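Local coordinates for protein myosin-I heavy chain (Dictyostelium discoideum, PDB 5EJR) that is an actin-based class VII myosin motor, with ATPase activity in the whole protein, that takes part in the early steps of phagocytosis and in adhesion, at residues A[103-108]-A[139-144]; A[147-152]-A[176-181]; A[92-97]-A[132-137]. All blocks are in the same frame, centred on the assembly; numbering follows the deposited sequence.

Overall arrangement
All three contacts lie in the MyTH4 domain of a tail MyTH4-FERM module, a helical part of the chain. From the N terminus, the first segment of contact 3, on helix 86-99, comes first, followed directly by helix 104-113, which opens contact 1. Helix 121-137 then returns to close contact 3, and the turn into helix 142-159 closes contact 1, so these two loops cross. Contact 2 then closes its own loop, in series, where the end of helix 164-178 comes back to helix 142-159. Contact 1 lies about 11 Å, centre to centre, from each of the others; R104 bonds G97 of contact 3, and Y108 meets F148 of contact 2.

Contact 1. Residues A[103-108]-A[139-144]; sequences LRDEIY and SPSDSL
D105 and S141 meet because two first torsions turn their polar ends to each other: the CG of D105 lies anti to its carbonyl carbon (chi1 -71°), and the OG of S141 sits between its own backbone N and carbonyl carbon (chi1 67°). The carboxylate then receives two bonds from one residue. S141 N donates to D105 OD1 at 2.8 Å on the syn lone pair, almost straight at 171°, while S141 OG donates to D105 OD2 at 2.7 Å, also on the syn side. With both oxygens engaged, the rotation of the carboxylate is probably well fixed.

The same hydroxyl has a second task. S141 is the N-cap of the helix that follows, and its OG accepts from L144 N at 3.1 Å, so D105 probably helps to hold the cap in place. A carboxylate at this helix start would probably also be favoured by the helix dipole. The L144 and D105 side chains run alongside each other with reversed sense, L144 CD2 lying 3.4 Å from D105 OD1.

Beside this polar patch, P140 lies over one face of the Y108 ring in a CH-pi contact, its CB 4.2 Å from the ring centroid and displaced toward the rim at CD2. The Y108 hydroxyl bonds F138 O, in the chain just before S139.

In the MyTH4 helical bundle, the contact joins the turn between helices 121-137 and 142-159 to the start of helix 104-113. W9 of helix 5-11 touches D105 and L144, and Y108 also packs on L134 and S135 of helix 121-137.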
ATOM      1  N   LEU A 103     -18.682   6.808  17.529  1.00 41.63           N
ATOM      2  CA  LEU A 103     -17.888   7.988  17.873  1.00 42.41           C
ATOM      3  C   LEU A 103     -17.735   8.943  16.667  1.00 46.51           C
ATOM      4  O   LEU A 103     -17.109   9.994  16.802  1.00 47.67           O
ATOM      5  CB  LEU A 103     -16.516   7.502  18.347  1.00 42.47           C
ATOM      6  CG  LEU A 103     -15.911   8.126  19.589  1.00 47.80           C
ATOM      7  CD1 LEU A 103     -16.884   8.133  20.751  1.00 47.98           C
ATOM      8  CD2 LEU A 103     -14.665   7.387  19.983  1.00 47.75           C
ATOM      9  N   ARG A 104     -18.332   8.592  15.510  1.00 41.38           N
ATOM     10  CA  ARG A 104     -18.194   9.323  14.245  1.00 39.96           C
ATOM     11  C   ARG A 104     -18.783  10.729  14.266  1.00 42.69           C
ATOM     12  O   ARG A 104     -18.053  11.665  13.928  1.00 41.54           O
ATOM     13  CB  ARG A 104     -18.733   8.507  13.070  1.00 36.85           C
ATOM     14  CG  ARG A 104     -17.772   7.377  12.733  1.00 42.45           C
ATOM     15  CD  ARG A 104     -18.385   6.360  11.810  1.00 46.28           C
ATOM     16  NE  ARG A 104     -17.499   5.210  11.634  1.00 42.64           N
ATOM     17  CZ  ARG A 104     -17.732   4.231  10.776  1.00 43.62           C
ATOM     18  NH1 ARG A 104     -18.817   4.250  10.021  1.00 31.71           N
ATOM     19  NH2 ARG A 104     -16.882   3.223  10.667  1.00 33.67           N
ATOM     20  N   ASP A 105     -20.062  10.889  14.690  1.00 39.29           N
ATOM     21  CA  ASP A 105     -20.721  12.205  14.823  1.00 38.95           C
ATOM     22  C   ASP A 105     -19.929  13.121  15.751  1.00 39.72           C
ATOM     23  O   ASP A 105     -19.754  14.306  15.446  1.00 40.31           O
ATOM     24  CB  ASP A 105     -22.152  12.055  15.352  1.00 41.93           C
ATOM     25  CG  ASP A 105     -23.113  11.446  14.362  1.00 52.04           C
ATOM     26  OD1 ASP A 105     -22.759  11.357  13.166  1.00 51.10           O
ATOM     27  OD2 ASP A 105     -24.217  11.060  14.779  1.00 62.29           O
ATOM     28  N   GLU A 106     -19.439  12.558  16.859  0.50 34.55           N
ATOM     29  CA  GLU A 106     -18.647  13.236  17.864  0.50 34.22           C
ATOM     30  C   GLU A 106     -17.302  13.723  17.308  0.50 36.17           C
ATOM     31  O   GLU A 106     -16.848  14.806  17.691  0.50 35.35           O
ATOM     32  CB  GLU A 106     -18.471  12.319  19.082  0.50 35.72           C
ATOM     33  CG  GLU A 106     -18.403  13.078  20.396  0.50 44.22           C
ATOM     34  CD  GLU A 106     -17.049  13.671  20.719  0.50 58.85           C
ATOM     35  OE1 GLU A 106     -16.035  13.187  20.163  0.50 39.44           O
ATOM     36  OE2 GLU A 106     -16.998  14.610  21.547  0.50 53.14           O
ATOM     37  N   ILE A 107     -16.676  12.947  16.393  1.00 31.97           N
ATOM     38  CA  ILE A 107     -15.413  13.346  15.769  1.00 30.38           C
ATOM     39  C   ILE A 107     -15.652  14.569  14.868  1.00 34.00           C
ATOM     40  O   ILE A 107     -14.914  15.552  15.015  1.00 33.77           O
ATOM     41  CB  ILE A 107     -14.638  12.188  15.078  1.00 32.85           C
ATOM     42  CG1 ILE A 107     -14.283  11.101  16.126  1.00 32.94           C
ATOM     43  CG2 ILE A 107     -13.346  12.730  14.427  1.00 32.37           C
ATOM     44  CD1 ILE A 107     -13.700   9.780  15.559  1.00 25.35           C
ATOM     45  N   TYR A 108     -16.726  14.528  14.025  1.00 30.06           N
ATOM     46  CA  TYR A 108     -17.127  15.592  13.088  1.00 30.19           C
ATOM     47  C   TYR A 108     -17.492  16.894  13.824  1.00 35.53           C
ATOM     48  O   TYR A 108     -17.119  17.965  13.372  1.00 34.62           O
ATOM     49  CB  TYR A 108     -18.331  15.151  12.245  1.00 30.86           C
ATOM     50  CG  TYR A 108     -17.970  14.453  10.951  1.00 31.51           C
ATOM     51  CD1 TYR A 108     -17.718  15.181   9.789  1.00 32.98           C
ATOM     52  CD2 TYR A 108     -17.955  13.063  10.867  1.00 32.42           C
ATOM     53  CE1 TYR A 108     -17.432  14.540   8.581  1.00 32.57           C
ATOM     54  CE2 TYR A 108     -17.633  12.413   9.676  1.00 32.21           C
ATOM     55  CZ  TYR A 108     -17.385  13.155   8.534  1.00 37.89           C
ATOM     56  OH  TYR A 108     -17.128  12.500   7.355  1.00 37.05           O
ATOM     57  N   SER A 139     -18.840   8.270   6.646  1.00 38.85           N
ATOM     58  CA  SER A 139     -19.933   9.206   6.657  1.00 39.29           C
ATOM     59  C   SER A 139     -20.315   9.553   8.102  1.00 44.21           C
ATOM     60  O   SER A 139     -20.224   8.680   8.973  1.00 43.40           O
ATOM     61  CB  SER A 139     -21.129   8.553   5.971  1.00 43.37           C
ATOM     62  OG  SER A 139     -22.319   9.322   6.045  1.00 58.58           O
ATOM     63  N   PRO A 140     -20.825  10.782   8.390  1.00 41.39           N
ATOM     64  CA  PRO A 140     -21.431  10.995   9.716  1.00 41.71           C
ATOM     65  C   PRO A 140     -22.784  10.243   9.676  1.00 45.64           C
ATOM     66  O   PRO A 140     -23.182   9.781   8.594  1.00 43.43           O
ATOM     67  CB  PRO A 140     -21.635  12.512   9.778  1.00 43.94           C
ATOM     68  CG  PRO A 140     -21.736  12.955   8.370  1.00 47.88           C
ATOM     69  CD  PRO A 140     -21.052  11.939   7.491  1.00 42.11           C
ATOM     70  N   SER A 141     -23.508  10.128  10.818  1.00 42.75           N
ATOM     71  CA  SER A 141     -24.807   9.445  10.826  1.00 42.97           C
ATOM     72  C   SER A 141     -25.762  10.062   9.799  1.00 48.55           C
ATOM     73  O   SER A 141     -25.582  11.215   9.397  1.00 47.34           O
ATOM     74  CB  SER A 141     -25.440   9.478  12.218  1.00 46.83           C
ATOM     75  OG  SER A 141     -25.804  10.795  12.609  1.00 50.65           O
ATOM     76  N   ASP A 142     -26.773   9.300   9.380  1.00 46.80           N
ATOM     77  CA  ASP A 142     -27.783   9.766   8.431  1.00 47.60           C
ATOM     78  C   ASP A 142     -28.540  10.972   9.016  1.00 52.10           C
ATOM     79  O   ASP A 142     -28.963  11.861   8.275  1.00 52.39           O
ATOM     80  CB  ASP A 142     -28.738   8.616   8.091  1.00 50.25           C
ATOM     81  CG  ASP A 142     -27.995   7.360   7.665  1.00 69.04           C
ATOM     82  OD1 ASP A 142     -27.451   6.655   8.557  1.00 70.08           O
ATOM     83  OD2 ASP A 142     -27.896   7.117   6.445  1.00 77.14           O
ATOM     84  N   SER A 143     -28.637  11.017  10.361  1.00 47.41           N
ATOM     85  CA  SER A 143     -29.261  12.096  11.119  1.00 47.53           C
ATOM     86  C   SER A 143     -28.430  13.372  11.038  1.00 49.72           C
ATOM     87  O   SER A 143     -29.005  14.436  10.841  1.00 50.64           O
ATOM     88  CB  SER A 143     -29.434  11.685  12.577  1.00 50.56           C
ATOM     89  OG  SER A 143     -29.945  12.753  13.354  1.00 64.09           O
ATOM     90  N   LEU A 144     -27.089  13.267  11.208  1.00 44.21           N
ATOM     91  CA  LEU A 144     -26.168  14.407  11.181  1.00 43.70           C
ATOM     92  C   LEU A 144     -25.824  14.894   9.766  1.00 46.93           C
ATOM     93  O   LEU A 144     -25.612  16.090   9.599  1.00 45.64           O
ATOM     94  CB  LEU A 144     -24.885  14.114  11.990  1.00 42.54           C
ATOM     95  CG  LEU A 144     -23.812  15.225  12.080  1.00 46.08           C
ATOM     96  CD1 LEU A 144     -24.291  16.415  12.895  1.00 46.40           C
ATOM     97  CD2 LEU A 144     -22.532  14.709  12.670  1.00 46.59           C
TER

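Contact 2. Residues A[147-152]-A[176-181]; sequences PFMEQL and KLESHP
L177 meets F148 and L152 through apolar packing of one methyl. Its CD1 comes within 3.6 Å of L152 CD1, the two side chains crossing at about a right angle. The same methyl approaches the F148 ring at its edge, near the ring plane, with F148 CD1 4.0 Å away. The one methyl thus touches both F148 and L152, a helical turn apart.

Contacts of the M149 side chain form the second group. It passes alongside L177, the two chains pointing opposite ways, so that M149 SD lies 3.8 Å from L177 CB. With its CG anti to the carbonyl carbon (chi1 -83°), M149 brings that CG to 3.9 Å from L177 CD1. The sulphur also reaches the aliphatic part of E178, M149 SD lying 4.0 Å from E178 CG. An alanine in place of M149 would probably leave L177 CB and E178 CG without their sulphur neighbour and open a gap between the helices.

The contact itself is apolar; within 176-181, S179 OG donates to K176 O at 2.7 Å, from above the carbonyl plane.

The contact joins helix 142-159 to the C-terminal end of helix 164-178 in the MyTH4 helical bundle. L177 further touches Y108 of helix 104-113 and S135 of helix 121-137, H180 NE2 bonds S135 O, and the F148 ring meets Y108 edge-to-face.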
ATOM      1  N   PRO A 147     -27.985  18.229   8.222  1.00 47.03           N
ATOM      2  CA  PRO A 147     -27.698  19.429   9.037  1.00 46.26           C
ATOM      3  C   PRO A 147     -26.233  19.892   9.016  1.00 45.73           C
ATOM      4  O   PRO A 147     -25.996  21.100   8.911  1.00 44.53           O
ATOM      5  CB  PRO A 147     -28.138  19.013  10.449  1.00 48.62           C
ATOM      6  CG  PRO A 147     -29.153  17.961  10.235  1.00 53.14           C
ATOM      7  CD  PRO A 147     -28.679  17.201   9.033  1.00 48.38           C
ATOM      8  N   PHE A 148     -25.262  18.943   9.076  1.00 39.21           N
ATOM      9  CA  PHE A 148     -23.821  19.242   9.061  1.00 38.47           C
ATOM     10  C   PHE A 148     -23.388  19.858   7.724  1.00 44.56           C
ATOM     11  O   PHE A 148     -22.544  20.767   7.716  1.00 43.87           O
ATOM     12  CB  PHE A 148     -22.976  17.992   9.387  1.00 38.40           C
ATOM     13  CG  PHE A 148     -21.496  18.239   9.605  1.00 38.99           C
ATOM     14  CD1 PHE A 148     -20.596  18.187   8.540  1.00 41.12           C
ATOM     15  CD2 PHE A 148     -20.993  18.468  10.877  1.00 39.95           C
ATOM     16  CE1 PHE A 148     -19.225  18.397   8.743  1.00 40.60           C
ATOM     17  CE2 PHE A 148     -19.622  18.694  11.076  1.00 42.00           C
ATOM     18  CZ  PHE A 148     -18.745  18.641  10.008  1.00 39.03           C
ATOM     19  N   MET A 149     -23.950  19.348   6.602  1.00 42.30           N
ATOM     20  CA  MET A 149     -23.655  19.834   5.252  1.00 42.68           C
ATOM     21  C   MET A 149     -24.164  21.265   5.087  1.00 46.61           C
ATOM     22  O   MET A 149     -23.404  22.134   4.635  1.00 45.73           O
ATOM     23  CB  MET A 149     -24.242  18.907   4.177  1.00 45.14           C
ATOM     24  CG  MET A 149     -23.362  17.714   3.885  1.00 49.28           C
ATOM     25  SD  MET A 149     -23.752  16.946   2.296  1.00 55.17           S
ATOM     26  CE  MET A 149     -25.173  16.021   2.723  1.00 52.57           C
ATOM     27  N   GLU A 150     -25.428  21.514   5.517  1.00 42.69           N
ATOM     28  CA  GLU A 150     -26.071  22.836   5.498  1.00 43.58           C
ATOM     29  C   GLU A 150     -25.257  23.871   6.273  1.00 45.27           C
ATOM     30  O   GLU A 150     -25.164  25.019   5.848  1.00 44.88           O
ATOM     31  CB  GLU A 150     -27.517  22.767   6.036  1.00 45.98           C
ATOM     32  CG  GLU A 150     -28.487  21.997   5.146  1.00 57.70           C
ATOM     33  CD  GLU A 150     -28.636  22.457   3.704  1.00 78.83           C
ATOM     34  OE1 GLU A 150     -28.551  23.679   3.443  1.00 61.47           O
ATOM     35  OE2 GLU A 150     -28.867  21.585   2.835  1.00 76.81           O
ATOM     36  N   GLN A 151     -24.630  23.447   7.379  1.00 40.63           N
ATOM     37  CA  GLN A 151     -23.754  24.278   8.193  1.00 40.05           C
ATOM     38  C   GLN A 151     -22.488  24.625   7.405  1.00 43.82           C
ATOM     39  O   GLN A 151     -22.111  25.791   7.376  1.00 43.80           O
ATOM     40  CB  GLN A 151     -23.410  23.576   9.515  1.00 41.41           C
ATOM     41  CG  GLN A 151     -22.624  24.452  10.502  1.00 54.46           C
ATOM     42  CD  GLN A 151     -23.429  25.506  11.248  1.00 74.56           C
ATOM     43  OE1 GLN A 151     -24.654  25.638  11.104  1.00 71.71           O
ATOM     44  NE2 GLN A 151     -22.748  26.272  12.093  1.00 67.41           N
ATOM     45  N   LEU A 152     -21.836  23.622   6.762  1.00 39.76           N
ATOM     46  CA  LEU A 152     -20.637  23.844   5.942  1.00 38.85           C
ATOM     47  C   LEU A 152     -20.966  24.811   4.805  1.00 42.96           C
ATOM     48  O   LEU A 152     -20.206  25.750   4.578  1.00 41.09           O
ATOM     49  CB  LEU A 152     -20.089  22.519   5.366  1.00 37.87           C
ATOM     50  CG  LEU A 152     -19.509  21.485   6.333  1.00 42.18           C
ATOM     51  CD1 LEU A 152     -18.954  20.304   5.562  1.00 41.05           C
ATOM     52  CD2 LEU A 152     -18.411  22.073   7.221  1.00 45.22           C
ATOM     53  N   LYS A 176     -17.301  15.719  -0.949  1.00 40.60           N
ATOM     54  CA  LYS A 176     -16.983  14.415  -0.371  1.00 38.59           C
ATOM     55  C   LYS A 176     -18.092  13.853   0.528  1.00 40.46           C
ATOM     56  O   LYS A 176     -18.183  12.636   0.645  1.00 40.24           O
ATOM     57  CB  LYS A 176     -15.627  14.428   0.351  1.00 39.65           C
ATOM     58  CG  LYS A 176     -14.408  14.686  -0.539  1.00 45.30           C
ATOM     59  CD  LYS A 176     -14.307  13.706  -1.721  1.00 51.53           C
ATOM     60  CE  LYS A 176     -13.194  14.052  -2.675  1.00 52.39           C
ATOM     61  NZ  LYS A 176     -13.586  13.782  -4.082  1.00 58.60           N
ATOM     62  N   LEU A 177     -18.926  14.706   1.156  1.00 36.97           N
ATOM     63  CA  LEU A 177     -20.036  14.230   1.995  1.00 36.87           C
ATOM     64  C   LEU A 177     -21.222  13.905   1.100  1.00 45.01           C
ATOM     65  O   LEU A 177     -22.005  13.011   1.411  1.00 44.22           O
ATOM     66  CB  LEU A 177     -20.429  15.257   3.074  1.00 37.37           C
ATOM     67  CG  LEU A 177     -19.385  15.537   4.167  1.00 41.18           C
ATOM     68  CD1 LEU A 177     -19.658  16.855   4.838  1.00 40.73           C
ATOM     69  CD2 LEU A 177     -19.342  14.417   5.219  1.00 42.17           C
ATOM     70  N   GLU A 178     -21.342  14.624  -0.033  1.00 45.56           N
ATOM     71  CA  GLU A 178     -22.375  14.385  -1.044  1.00 47.42           C
ATOM     72  C   GLU A 178     -22.124  13.032  -1.751  1.00 53.34           C
ATOM     73  O   GLU A 178     -23.070  12.389  -2.203  1.00 54.31           O
ATOM     74  CB  GLU A 178     -22.365  15.519  -2.081  1.00 49.53           C
ATOM     75  CG  GLU A 178     -23.215  16.715  -1.683  1.00 60.64           C
ATOM     76  CD  GLU A 178     -23.059  17.982  -2.507  1.00 76.08           C
ATOM     77  OE1 GLU A 178     -22.210  18.013  -3.429  1.00 66.96           O
ATOM     78  OE2 GLU A 178     -23.781  18.961  -2.207  1.00 68.74           O
ATOM     79  N   SER A 179     -20.846  12.605  -1.822  1.00 49.97           N
ATOM     80  CA  SER A 179     -20.407  11.363  -2.467  1.00 49.89           C
ATOM     81  C   SER A 179     -20.913  10.075  -1.773  1.00 56.87           C
ATOM     82  O   SER A 179     -21.032   9.040  -2.431  1.00 55.67           O
ATOM     83  CB  SER A 179     -18.889  11.342  -2.580  1.00 52.11           C
ATOM     84  OG  SER A 179     -18.280  10.862  -1.393  1.00 60.10           O
ATOM     85  N   HIS A 180     -21.186  10.145  -0.450  1.00 55.93           N
ATOM     86  CA  HIS A 180     -21.674   9.016   0.347  1.00 56.28           C
ATOM     87  C   HIS A 180     -23.071   8.526  -0.086  1.00 60.95           C
ATOM     88  O   HIS A 180     -23.896   9.349  -0.492  1.00 60.40           O
ATOM     89  CB  HIS A 180     -21.627   9.334   1.844  1.00 57.14           C
ATOM     90  CG  HIS A 180     -20.238   9.398   2.383  1.00 59.77           C
ATOM     91  ND1 HIS A 180     -19.562   8.259   2.754  1.00 61.06           N
ATOM     92  CD2 HIS A 180     -19.445  10.470   2.610  1.00 60.94           C
ATOM     93  CE1 HIS A 180     -18.377   8.665   3.174  1.00 59.73           C
ATOM     94  NE2 HIS A 180     -18.261   9.987   3.110  1.00 60.17           N
ATOM     95  N   PRO A 181     -23.347   7.198  -0.084  1.00 58.17           N
ATOM     96  CA  PRO A 181     -22.486   6.082   0.364  1.00 57.48           C
ATOM     97  C   PRO A 181     -21.385   5.666  -0.616  1.00 61.28           C
ATOM     98  O   PRO A 181     -21.644   5.474  -1.808  1.00 60.74           O
ATOM     99  CB  PRO A 181     -23.496   4.956   0.630  1.00 59.42           C
ATOM    100  CG  PRO A 181     -24.605   5.211  -0.354  1.00 64.43           C
ATOM    101  CD  PRO A 181     -24.677   6.717  -0.516  1.00 60.35           C
TER

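Contact 3. Residues A[92-97]-A[132-137]; sequences SIISRG and YFLSIT
I94 reaches across to F133, L134 and T137, three residues on one side of helix 132-137. The first of them, F133, offers its base and its backbone rather than its ring: I94 CD1 lies 3.8 Å from F133 CB and 3.6 Å from F133 O. The CG of F133 is anti to its carbonyl carbon (chi1 -72°), and the ring beyond it leads away from the 92-97 helix; one of its faces is met by Y132 CD2, and it forms an edge-to-face pair with F200.

L134 starts beside the interface and turns its end inward. Its CD2 methyl lies 4.0 Å from I94 CG1 and is also near I93 CG2, at 4.5 Å, so it lies against two neighbouring isoleucines.

The segments belong to helices 86-99 and 121-137 of the MyTH4 helical bundle. The axes of segments 92-97 and 132-137 approach to 10.5 Å and run in broadly the same direction, crossing at -36°. I94 and L134 bring the backbones nearest, with their CA atoms 6.5 Å apart. I107 of helix 104-113 touches both I93 and L134, giving this apolar layer a third helix.

Further on, T137 returns to I94: the two CG2 methyls are 3.7 Å apart. Its hydroxyl is directed back along its own helix, T137 OG1 donating to F133 O at 2.8 Å with a C=O...donor angle of 170°. That bond satisfies the buried hydroxyl while the methyl faces I94, whose side chain also packs on P192.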
ATOM      1  N   SER A  92      -4.358   8.323  13.754  1.00 30.98           N
ATOM      2  CA  SER A  92      -4.955   7.890  15.028  1.00 31.11           C
ATOM      3  C   SER A  92      -6.437   8.274  15.087  1.00 34.70           C
ATOM      4  O   SER A  92      -7.273   7.415  15.372  1.00 31.99           O
ATOM      5  CB  SER A  92      -4.197   8.495  16.207  1.00 35.41           C
ATOM      6  OG  SER A  92      -4.767   8.090  17.439  1.00 44.80           O
ATOM      7  N   ILE A  93      -6.764   9.553  14.734  1.00 32.24           N
ATOM      8  CA  ILE A  93      -8.121  10.098  14.718  1.00 31.66           C
ATOM      9  C   ILE A  93      -9.003   9.339  13.764  1.00 34.46           C
ATOM     10  O   ILE A  93     -10.120   8.983  14.132  1.00 34.75           O
ATOM     11  CB  ILE A  93      -8.142  11.630  14.420  1.00 35.23           C
ATOM     12  CG1 ILE A  93      -7.351  12.426  15.483  1.00 35.97           C
ATOM     13  CG2 ILE A  93      -9.587  12.173  14.289  1.00 35.84           C
ATOM     14  CD1 ILE A  93      -6.966  13.847  15.070  1.00 35.59           C
ATOM     15  N   ILE A  94      -8.528   9.111  12.530  1.00 32.06           N
ATOM     16  CA  ILE A  94      -9.344   8.415  11.542  1.00 32.18           C
ATOM     17  C   ILE A  94      -9.485   6.939  11.935  1.00 34.38           C
ATOM     18  O   ILE A  94     -10.584   6.396  11.806  1.00 33.45           O
ATOM     19  CB  ILE A  94      -8.864   8.679  10.087  1.00 35.31           C
ATOM     20  CG1 ILE A  94      -9.417  10.055   9.603  1.00 35.93           C
ATOM     21  CG2 ILE A  94      -9.283   7.569   9.115  1.00 35.79           C
ATOM     22  CD1 ILE A  94      -8.490  10.787   8.802  1.00 43.58           C
ATOM     23  N   SER A  95      -8.425   6.338  12.505  1.00 30.98           N
ATOM     24  CA  SER A  95      -8.474   4.941  12.975  1.00 31.59           C
ATOM     25  C   SER A  95      -9.563   4.819  14.054  1.00 36.72           C
ATOM     26  O   SER A  95     -10.433   3.943  13.955  1.00 34.84           O
ATOM     27  CB  SER A  95      -7.117   4.499  13.517  1.00 34.30           C
ATOM     28  OG  SER A  95      -7.218   3.264  14.210  1.00 44.51           O
ATOM     29  N   ARG A  96      -9.574   5.774  15.027  1.00 34.52           N
ATOM     30  CA  ARG A  96     -10.590   5.809  16.085  1.00 34.79           C
ATOM     31  C   ARG A  96     -11.992   5.884  15.473  1.00 40.97           C
ATOM     32  O   ARG A  96     -12.875   5.146  15.895  1.00 40.72           O
ATOM     33  CB  ARG A  96     -10.315   6.966  17.063  1.00 32.23           C
ATOM     34  CG  ARG A  96     -11.236   7.011  18.295  1.00 33.38           C
ATOM     35  CD  ARG A  96     -10.850   8.103  19.270  1.00 36.16           C
ATOM     36  NE  ARG A  96      -9.501   7.941  19.826  1.00 37.12           N
ATOM     37  CZ  ARG A  96      -8.430   8.624  19.429  1.00 51.33           C
ATOM     38  NH1 ARG A  96      -8.528   9.520  18.450  1.00 27.25           N
ATOM     39  NH2 ARG A  96      -7.249   8.403  19.991  1.00 41.73           N
ATOM     40  N   GLY A  97     -12.166   6.722  14.447  1.00 37.56           N
ATOM     41  CA  GLY A  97     -13.445   6.849  13.753  1.00 36.94           C
ATOM     42  C   GLY A  97     -13.879   5.612  12.999  1.00 38.81           C
ATOM     43  O   GLY A  97     -15.063   5.265  13.019  1.00 38.06           O
ATOM     44  N   TYR A 132     -12.161  17.168   5.717  1.00 31.34           N
ATOM     45  CA  TYR A 132     -11.966  16.576   4.391  1.00 29.45           C
ATOM     46  C   TYR A 132     -11.539  15.104   4.512  1.00 33.11           C
ATOM     47  O   TYR A 132     -12.117  14.243   3.844  1.00 32.47           O
ATOM     48  CB  TYR A 132     -10.914  17.366   3.594  1.00 30.39           C
ATOM     49  CG  TYR A 132     -10.415  16.599   2.388  1.00 32.05           C
ATOM     50  CD1 TYR A 132     -11.179  16.515   1.228  1.00 34.58           C
ATOM     51  CD2 TYR A 132      -9.205  15.908   2.427  1.00 32.25           C
ATOM     52  CE1 TYR A 132     -10.748  15.774   0.129  1.00 35.58           C
ATOM     53  CE2 TYR A 132      -8.768  15.155   1.335  1.00 33.26           C
ATOM     54  CZ  TYR A 132      -9.537  15.104   0.184  1.00 41.62           C
ATOM     55  OH  TYR A 132      -9.109  14.391  -0.913  1.00 44.71           O
ATOM     56  N   PHE A 133     -10.509  14.839   5.343  1.00 29.78           N
ATOM     57  CA  PHE A 133      -9.936  13.507   5.563  1.00 29.21           C
ATOM     58  C   PHE A 133     -10.896  12.572   6.289  1.00 31.84           C
ATOM     59  O   PHE A 133     -10.839  11.360   6.074  1.00 29.89           O
ATOM     60  CB  PHE A 133      -8.561  13.584   6.238  1.00 31.41           C
ATOM     61  CG  PHE A 133      -7.457  14.104   5.339  1.00 32.42           C
ATOM     62  CD1 PHE A 133      -7.157  13.470   4.138  1.00 34.82           C
ATOM     63  CD2 PHE A 133      -6.686  15.200   5.716  1.00 35.50           C
ATOM     64  CE1 PHE A 133      -6.132  13.953   3.306  1.00 36.27           C
ATOM     65  CE2 PHE A 133      -5.664  15.685   4.884  1.00 38.49           C
ATOM     66  CZ  PHE A 133      -5.396  15.061   3.682  1.00 35.92           C
ATOM     67  N   LEU A 134     -11.857  13.123   7.065  1.00 28.97           N
ATOM     68  CA  LEU A 134     -12.887  12.291   7.675  1.00 28.26           C
ATOM     69  C   LEU A 134     -13.887  11.949   6.578  1.00 32.15           C
ATOM     70  O   LEU A 134     -14.281  10.783   6.450  1.00 32.19           O
ATOM     71  CB  LEU A 134     -13.649  13.017   8.814  1.00 28.52           C
ATOM     72  CG  LEU A 134     -12.888  13.429  10.065  1.00 32.20           C
ATOM     73  CD1 LEU A 134     -13.734  14.369  10.914  1.00 32.10           C
ATOM     74  CD2 LEU A 134     -12.488  12.227  10.895  1.00 34.39           C
ATOM     75  N   SER A 135     -14.310  12.963   5.791  1.00 27.62           N
ATOM     76  CA  SER A 135     -15.321  12.792   4.735  1.00 28.06           C
ATOM     77  C   SER A 135     -14.910  11.805   3.623  1.00 34.07           C
ATOM     78  O   SER A 135     -15.786  11.218   3.000  1.00 35.19           O
ATOM     79  CB  SER A 135     -15.735  14.137   4.142  1.00 32.32           C
ATOM     80  OG  SER A 135     -14.696  14.681   3.346  1.00 43.51           O
ATOM     81  N   ILE A 136     -13.599  11.621   3.386  1.00 29.74           N
ATOM     82  CA  ILE A 136     -13.147  10.647   2.386  1.00 30.19           C
ATOM     83  C   ILE A 136     -13.211   9.203   2.943  1.00 36.02           C
ATOM     84  O   ILE A 136     -13.349   8.260   2.160  1.00 34.21           O
ATOM     85  CB  ILE A 136     -11.770  10.980   1.738  1.00 32.99           C
ATOM     86  CG1 ILE A 136     -10.670  11.194   2.779  1.00 33.26           C
ATOM     87  CG2 ILE A 136     -11.886  12.171   0.772  1.00 33.79           C
ATOM     88  CD1 ILE A 136      -9.231  11.117   2.249  1.00 43.79           C
ATOM     89  N   THR A 137     -13.179   9.047   4.296  1.00 33.88           N
ATOM     90  CA  THR A 137     -13.173   7.748   4.985  1.00 33.62           C
ATOM     91  C   THR A 137     -14.571   7.214   5.360  1.00 39.49           C
ATOM     92  O   THR A 137     -14.970   6.150   4.891  1.00 39.81           O
ATOM     93  CB  THR A 137     -12.248   7.817   6.201  1.00 33.56           C
ATOM     94  OG1 THR A 137     -11.125   8.619   5.850  1.00 26.72           O
ATOM     95  CG2 THR A 137     -11.752   6.432   6.638  1.00 31.31           C
TER